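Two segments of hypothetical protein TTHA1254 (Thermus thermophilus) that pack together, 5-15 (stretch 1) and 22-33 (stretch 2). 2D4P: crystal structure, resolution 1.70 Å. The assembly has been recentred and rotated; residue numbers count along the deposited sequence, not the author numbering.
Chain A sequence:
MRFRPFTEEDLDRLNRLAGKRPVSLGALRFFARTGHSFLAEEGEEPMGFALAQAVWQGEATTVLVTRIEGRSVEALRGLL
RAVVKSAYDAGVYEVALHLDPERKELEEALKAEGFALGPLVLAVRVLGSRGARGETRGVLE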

# COMPACT_ATOMS: atom_id res chain seq x y z
N PRO A 5 -7.42 0.61 -9.64
CA PRO A 5 -6.88 -0.75 -9.66
C PRO A 5 -5.92 -0.82 -10.81
O PRO A 5 -6.08 -0.12 -11.83
N PHE A 6 -4.92 -1.67 -10.66
CA PHE A 6 -3.99 -1.94 -11.73
C PHE A 6 -4.28 -3.32 -12.32
O PHE A 6 -4.92 -4.19 -11.68
N THR A 7 -3.81 -3.49 -13.55
CA THR A 7 -3.89 -4.75 -14.31
C THR A 7 -2.52 -5.14 -14.81
O THR A 7 -1.53 -4.43 -14.61
N GLU A 8 -2.47 -6.28 -15.51
CA GLU A 8 -1.18 -6.79 -15.99
C GLU A 8 -0.49 -5.81 -16.93
O GLU A 8 0.73 -5.77 -16.99
N GLU A 9 -1.30 -5.00 -17.61
CA GLU A 9 -0.80 -3.99 -18.54
C GLU A 9 0.01 -2.90 -17.84
O GLU A 9 0.78 -2.18 -18.49
N ASP A 10 -0.15 -2.80 -16.52
CA ASP A 10 0.51 -1.81 -15.70
C ASP A 10 1.83 -2.27 -15.08
O ASP A 10 2.43 -1.56 -14.29
N LEU A 11 2.28 -3.46 -15.44
CA LEU A 11 3.51 -3.98 -14.85
C LEU A 11 4.71 -2.98 -14.96
O LEU A 11 5.36 -2.67 -13.96
N ASP A 12 4.98 -2.45 -16.15
CA ASP A 12 6.03 -1.45 -16.34
C ASP A 12 5.88 -0.17 -15.52
O ASP A 12 6.86 0.33 -14.98
N ARG A 13 4.66 0.35 -15.44
CA ARG A 13 4.35 1.52 -14.64
C ARG A 13 4.66 1.26 -13.17
O ARG A 13 5.25 2.12 -12.52
N LEU A 14 4.26 0.10 -12.65
CA LEU A 14 4.58 -0.24 -11.27
C LEU A 14 6.09 -0.26 -11.05
O LEU A 14 6.58 0.29 -10.10
N ASN A 15 6.80 -0.88 -11.98
CA ASN A 15 8.23 -1.07 -11.82
C ASN A 15 8.98 0.23 -12.02
O ASN A 15 10.05 0.43 -11.45
N PRO A 22 11.87 -4.84 -7.50
CA PRO A 22 10.88 -5.00 -8.56
C PRO A 22 9.64 -5.77 -8.11
O PRO A 22 9.67 -6.58 -7.18
N VAL A 23 8.54 -5.48 -8.78
CA VAL A 23 7.28 -6.18 -8.62
C VAL A 23 7.21 -7.19 -9.75
O VAL A 23 7.31 -6.82 -10.93
N SER A 24 7.05 -8.45 -9.40
CA SER A 24 6.88 -9.48 -10.42
C SER A 24 5.45 -9.48 -10.95
O SER A 24 4.53 -8.95 -10.32
N LEU A 25 5.27 -10.11 -12.10
CA LEU A 25 3.95 -10.34 -12.65
C LEU A 25 3.10 -11.15 -11.68
O LEU A 25 1.92 -10.87 -11.55
N GLY A 26 3.72 -12.13 -11.02
CA GLY A 26 3.00 -12.94 -10.04
C GLY A 26 2.48 -12.10 -8.89
O GLY A 26 1.34 -12.26 -8.45
N ALA A 27 3.33 -11.20 -8.40
CA ALA A 27 2.95 -10.29 -7.33
C ALA A 27 1.85 -9.33 -7.78
O ALA A 27 0.87 -9.15 -7.09
N LEU A 28 1.99 -8.78 -8.98
CA LEU A 28 0.98 -7.88 -9.53
C LEU A 28 -0.37 -8.59 -9.59
O LEU A 28 -1.38 -8.06 -9.13
N ARG A 29 -0.38 -9.82 -10.11
CA ARG A 29 -1.62 -10.59 -10.25
C ARG A 29 -2.31 -10.86 -8.91
O ARG A 29 -3.53 -10.70 -8.78
N PHE A 30 -1.53 -11.26 -7.93
CA PHE A 30 -2.03 -11.50 -6.59
C PHE A 30 -2.61 -10.24 -5.97
O PHE A 30 -3.73 -10.24 -5.44
N PHE A 31 -1.87 -9.14 -6.01
CA PHE A 31 -2.35 -7.89 -5.43
C PHE A 31 -3.53 -7.28 -6.20
O PHE A 31 -4.40 -6.66 -5.61
N ALA A 32 -3.58 -7.49 -7.52
CA ALA A 32 -4.74 -7.06 -8.30
C ALA A 32 -6.01 -7.77 -7.82
O ALA A 32 -7.08 -7.19 -7.87
N ARG A 33 -5.88 -9.01 -7.37
CA ARG A 33 -7.04 -9.83 -6.97
C ARG A 33 -7.54 -9.44 -5.56
O ARG A 33 -8.67 -9.78 -5.23

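Packing of residues 5-15 against residues 22-33 in TTHA1254. The two stretches bury 611 Å² between them, and their helices, 11-15 and 25-33, run nearly at right angles, with N-to-C directions 100° apart and axes 11.0 Å apart at closest approach. Three residues cover the most surface: Leu 28, Glu 8 and Phe 6.

Leu 28 is the centre of the contact. Its CA-to-CB bond points toward stretch 1, and its t,t rotamer (chi1 -179°, chi2 159°) sends the two methyls among the residues of the 3-10 segment and the start of the helix that follows. Leu 28 CD1 lies 3.5 Å from Leu 11 CA, 3.8 Å from Leu 11 CB and 3.8 Å from Leu 14 CD1. Leu 28 CD1 also rests 3.5 Å from the carbonyl Thr 7 O. Leu 28 CD2 packs on Glu 8, 3.7 Å from Glu 8 CA and 4.0 Å from Glu 8 CG.

Phe 6, buried and in the p rotamer (chi1 49°, chi2 75°), leaves its backbone sideways, but its ring reaches the second helix. Phe 6 CD1 is 3.9 Å from Leu 28 CG, Phe 6 CZ is 4.0 Å from Phe 31 CB, and Phe 6 CE1 is 4.1 Å from Ala 32 CB. The ring meets the helix backbone as well: Phe 6 CE1 comes within 3.6 Å of Leu 28 O, which lies at the ring edge, near its plane, as does Phe 31 CB. Phe 31 itself (m) offers little beyond that CB, since the end of its side chain leads away.

Glu 8, exposed, contributes both its chain and its charge. The m,t rotamer keeps the chain extended across the second helix, so that Glu 8 CG touches Leu 25 CD1 at 3.8 Å and the carboxylate reaches Arg 29. There a two-pronged salt bridge forms: Arg 29 NH2 donates to Glu 8 OE1 at 3.0 Å with a nearly straight angle of 163°, while the shorter bond from Arg 29 NE to Glu 8 OE2, 2.7 Å, is weak because its angle is only 131°. Glu 8 OE2 sits at the edge of the guanidinium, near its plane, where the N-H groups point.

Leu 11 (t,p) continues the apolar layer toward the start of stretch 2: Leu 11 CD1 lies 3.5 Å from Val 23 O, and Leu 11 CD2 is 4.3 Å from Leu 25 CD1. Val 23 (t) points toward stretch 1, its CG1 4.3 Å from Leu 14 CD1.

Asn 15 (m) pins this end by pairing its amide with the backbone of Val 23. Val 23 N donates to Asn 15 OD1 at 2.9 Å, and Asn 15 ND2 donates to Val 23 O at 3.1 Å; a further bond from Asn 15 ND2 to Leu 11 O, 3.0 Å, ties the same amide to its own helix. Just beyond, Ser 24 (p) turns away from stretch 1 and caps the second helix, Ser 24 OG accepting from Ala 27 N at 3.0 Å.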

# COMPACT_ATOMS: atom_id res chain seq x y z
CB PRO A 5 -8.10 -1.62 -9.96
CG PRO A 5 -9.24 -0.79 -9.50
CD PRO A 5 -8.86 0.62 -9.90
CB PHE A 6 -2.50 -1.78 -11.31
CG PHE A 6 -2.14 -2.50 -10.04
CD1 PHE A 6 -1.99 -3.87 -10.02
CD2 PHE A 6 -1.99 -1.80 -8.84
CE1 PHE A 6 -1.67 -4.53 -8.85
CE2 PHE A 6 -1.66 -2.45 -7.66
CZ PHE A 6 -1.52 -3.83 -7.66
CB THR A 7 -4.86 -4.66 -15.51
OG1 THR A 7 -4.32 -3.82 -16.53
CG2 THR A 7 -6.19 -4.00 -15.10
CB GLU A 8 -1.36 -8.16 -16.63
CG GLU A 8 -1.68 -9.20 -15.58
CD GLU A 8 -1.93 -10.59 -16.15
OE1 GLU A 8 -1.41 -10.88 -17.26
OE2 GLU A 8 -2.66 -11.37 -15.48
CB GLU A 9 -1.98 -3.36 -19.30
CG GLU A 9 -2.60 -4.26 -20.38
CD GLU A 9 -3.43 -5.45 -19.85
OE1 GLU A 9 -3.97 -5.40 -18.72
OE2 GLU A 9 -3.55 -6.46 -20.60
CB ASP A 10 -0.41 -1.43 -14.55
CG ASP A 10 -1.63 -0.69 -15.01
OD1 ASP A 10 -1.52 0.25 -15.83
OD2 ASP A 10 -2.76 -0.98 -14.59
CB LEU A 11 3.82 -5.36 -15.43
CG LEU A 11 5.03 -6.08 -14.86
CD1 LEU A 11 4.89 -6.33 -13.38
CD2 LEU A 11 5.25 -7.38 -15.63
CB ASP A 12 6.15 -1.08 -17.82
CG ASP A 12 6.71 -2.21 -18.65
OD1 ASP A 12 7.23 -3.15 -18.04
OD2 ASP A 12 6.71 -2.22 -19.90
CB ARG A 13 2.86 1.85 -14.73
CG ARG A 13 2.40 2.44 -16.04
CD ARG A 13 0.91 2.75 -15.97
NE ARG A 13 0.40 3.47 -17.13
CZ ARG A 13 -0.03 2.90 -18.23
NH1 ARG A 13 0.01 1.58 -18.38
NH2 ARG A 13 -0.49 3.67 -19.22
CB LEU A 14 3.99 -1.58 -10.86
CG LEU A 14 2.46 -1.65 -10.75
CD1 LEU A 14 2.07 -3.04 -10.18
CD2 LEU A 14 1.95 -0.59 -9.85
CB ASN A 15 8.69 -2.20 -12.73
CG ASN A 15 8.43 -3.54 -12.10
OD1 ASN A 15 9.06 -3.88 -11.11
ND2 ASN A 15 7.46 -4.29 -12.63
CB PRO A 22 11.64 -5.76 -9.67
CG PRO A 22 12.84 -6.34 -9.03
CD PRO A 22 13.10 -5.62 -7.75
CB VAL A 23 6.07 -5.19 -8.73
CG1 VAL A 23 4.75 -5.92 -8.49
CG2 VAL A 23 6.24 -4.04 -7.75
CB SER A 24 7.22 -10.87 -9.86
OG SER A 24 6.25 -11.25 -8.87
CB LEU A 25 4.03 -11.11 -13.97
CG LEU A 25 2.73 -11.35 -14.72
CD1 LEU A 25 2.00 -10.05 -14.98
CD2 LEU A 25 3.02 -12.06 -16.04
CB ALA A 27 4.15 -9.52 -6.82
CB LEU A 28 1.40 -7.40 -10.93
CG LEU A 28 0.45 -6.42 -11.66
CD1 LEU A 28 1.22 -5.66 -12.74
CD2 LEU A 28 -0.73 -7.12 -12.30
CB ARG A 29 -1.34 -11.91 -10.98
CG ARG A 29 -1.21 -11.77 -12.47
CD ARG A 29 -0.70 -13.04 -13.14
NE ARG A 29 -0.62 -12.88 -14.59
CZ ARG A 29 -0.18 -13.81 -15.43
NH1 ARG A 29 0.27 -14.97 -14.98
NH2 ARG A 29 -0.17 -13.57 -16.74
CB PHE A 30 -0.90 -12.01 -5.72
CG PHE A 30 -1.27 -12.16 -4.29
CD1 PHE A 30 -0.97 -11.17 -3.36
CD2 PHE A 30 -1.91 -13.31 -3.86
CE1 PHE A 30 -1.30 -11.32 -2.02
CE2 PHE A 30 -2.25 -13.46 -2.49
CZ PHE A 30 -1.95 -12.46 -1.59
CB PHE A 31 -1.20 -6.90 -5.17
CG PHE A 31 -0.34 -7.31 -3.99
CD1 PHE A 31 -0.85 -7.24 -2.68
CD2 PHE A 31 0.95 -7.77 -4.16
CE1 PHE A 31 -0.09 -7.63 -1.61
CE2 PHE A 31 1.72 -8.17 -3.07
CZ PHE A 31 1.20 -8.12 -1.80
CB ALA A 32 -4.54 -7.31 -9.80
CB ARG A 33 -6.70 -11.34 -6.95
CG ARG A 33 -6.77 -12.09 -8.29
CD ARG A 33 -6.51 -13.60 -8.14
NE ARG A 33 -5.08 -13.96 -8.31
CZ ARG A 33 -4.26 -14.47 -7.38
NH1 ARG A 33 -4.66 -14.69 -6.12
NH2 ARG A 33 -2.99 -14.74 -7.71